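Local atomic coordinates of uncharacterized protein (Bacteroides eggerthii DSM 20697, PDB entry 4ECO), a protein that is of unknown function but, as a leucine-rich repeat protein, probably serves in binding other proteins. Residues S232-A235 with Q236-T240. Residues are numbered along the deposited sequence; the frame is centred on the assembly and turned at random.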
loop_
_atom_site.group_PDB
_atom_site.type_symbol
_atom_site.label_atom_id
_atom_site.label_comp_id
_atom_site.label_asym_id
_atom_site.label_seq_id
_atom_site.Cartn_x
_atom_site.Cartn_y
_atom_site.Cartn_z
ATOM N N SER A 232 0.519 45.517 4.210
ATOM C CA SER A 232 0.271 45.155 5.606
ATOM C C SER A 232 1.477 45.505 6.467
ATOM O O SER A 232 2.593 45.597 5.957
ATOM C CB SER A 232 -0.056 43.666 5.732
ATOM O OG SER A 232 1.036 42.818 5.421
ATOM N N GLU A 233 1.259 45.659 7.785
ATOM C CA GLU A 233 2.320 45.987 8.744
ATOM C C GLU A 233 3.405 44.910 8.721
ATOM O O GLU A 233 4.596 45.231 8.766
ATOM C CB GLU A 233 1.748 46.165 10.168
ATOM C CG GLU A 233 1.376 47.612 10.510
ATOM C CD GLU A 233 1.040 47.922 11.962
ATOM O OE1 GLU A 233 1.405 47.119 12.854
ATOM O OE2 GLU A 233 0.444 48.995 12.214
ATOM N N TYR A 234 2.969 43.634 8.588
ATOM C CA TYR A 234 3.817 42.454 8.527
ATOM C C TYR A 234 4.674 42.477 7.251
ATOM O O TYR A 234 5.905 42.502 7.369
ATOM C CB TYR A 234 2.973 41.166 8.602
ATOM C CG TYR A 234 2.108 41.068 9.841
ATOM C CD1 TYR A 234 2.641 40.643 11.058
ATOM C CD2 TYR A 234 0.752 41.375 9.792
ATOM C CE1 TYR A 234 1.846 40.551 12.204
ATOM C CE2 TYR A 234 -0.047 41.309 10.935
ATOM C CZ TYR A 234 0.501 40.881 12.135
ATOM O OH TYR A 234 -0.295 40.797 13.249
ATOM N N ALA A 235 4.030 42.524 6.050
ATOM C CA ALA A 235 4.714 42.538 4.746
ATOM C C ALA A 235 5.752 43.639 4.690
ATOM O O ALA A 235 6.898 43.350 4.359
ATOM C CB ALA A 235 3.720 42.706 3.612
ATOM N N GLN A 236 5.379 44.871 5.103
ATOM C CA GLN A 236 6.261 46.037 5.125
ATOM C C GLN A 236 7.489 45.772 5.998
ATOM O O GLN A 236 8.588 46.179 5.630
ATOM C CB GLN A 236 5.521 47.305 5.612
ATOM C CG GLN A 236 4.293 47.748 4.783
ATOM C CD GLN A 236 4.541 48.403 3.438
ATOM O OE1 GLN A 236 5.516 48.114 2.717
ATOM N NE2 GLN A 236 3.597 49.258 3.037
ATOM N N GLN A 237 7.314 45.071 7.131
ATOM C CA GLN A 237 8.423 44.764 8.036
ATOM C C GLN A 237 9.341 43.710 7.414
ATOM O O GLN A 237 10.545 43.963 7.299
ATOM C CB GLN A 237 7.910 44.290 9.413
ATOM C CG GLN A 237 9.014 44.103 10.466
ATOM C CD GLN A 237 8.577 43.381 11.721
ATOM O OE1 GLN A 237 7.411 43.422 12.152
ATOM N NE2 GLN A 237 9.521 42.696 12.347
ATOM N N TYR A 238 8.756 42.545 7.004
ATOM C CA TYR A 238 9.430 41.356 6.456
ATOM C C TYR A 238 10.082 41.629 5.104
ATOM O O TYR A 238 11.015 40.906 4.731
ATOM C CB TYR A 238 8.462 40.175 6.322
ATOM C CG TYR A 238 7.639 39.800 7.544
ATOM C CD1 TYR A 238 7.947 40.305 8.807
ATOM C CD2 TYR A 238 6.561 38.929 7.437
ATOM C CE1 TYR A 238 7.164 39.999 9.918
ATOM C CE2 TYR A 238 5.770 38.611 8.542
ATOM C CZ TYR A 238 6.092 39.127 9.787
ATOM O OH TYR A 238 5.328 38.795 10.882
ATOM N N LYS A 239 9.630 42.700 4.394
ATOM C CA LYS A 239 10.204 43.177 3.127
ATOM C C LYS A 239 11.670 43.534 3.286
ATOM O O LYS A 239 12.433 43.388 2.331
ATOM C CB LYS A 239 9.439 44.410 2.595
ATOM C CG LYS A 239 8.431 44.079 1.496
ATOM C CD LYS A 239 7.620 45.298 1.088
ATOM C CE LYS A 239 6.564 44.964 0.059
ATOM N NZ LYS A 239 5.795 46.164 -0.359
ATOM N N THR A 240 12.057 43.994 4.485
ATOM C CA THR A 240 13.412 44.444 4.809
ATOM C C THR A 240 14.208 43.341 5.522
ATOM O O THR A 240 15.340 43.594 5.967
ATOM C CB THR A 240 13.346 45.719 5.705
ATOM O OG1 THR A 240 12.816 45.384 6.986
ATOM C CG2 THR A 240 12.533 46.855 5.088
#
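Tyr234 and Tyr238, one helical turn apart, lie side by side and point the same way. The hydroxyl of Tyr238 comes to the edge of the Tyr234 ring, near its plane, with OH 3.3 Å from Tyr234 CD1, while Tyr238 CE2 packs 3.8 Å from Tyr234 CB. CG of Tyr238 is anti to its carbonyl carbon (chi1 -51°), which sets the ring back along the helix, and chi2 of -13° turns one face to Tyr234 O; that oxygen sits 3.2 Å above the ring plane, offset toward the rim. The same oxygen accepts a nearly straight bond from Tyr238 N (N-H...O 175°), so backbone and ring of one residue meet a single carbonyl. Gln236 N makes another nearly straight i to i+4 bond to Ser232 O, 3.0 Å; that from Lys239 N to Ala235 O, 2.8 Å, is clearly bent. Ser232 is the N-cap: its OG accepts from Ala235 N at 3.1 Å and is also hydrogen-bonded to Asn229 O and Asp99 OD2. Beyond Gln237, Thr240 OG1 lies 2.7 Å from Gln237 O, hydrogen-bonded in the carbonyl plane. Further out, Tyr238 touches Arg204 and Trp227, and Tyr234 touches Ala100. This short helix, 233-238, lies in the connection between the parallel neighbouring strands 210-214 and 253-257 of the leucine-rich repeat fold.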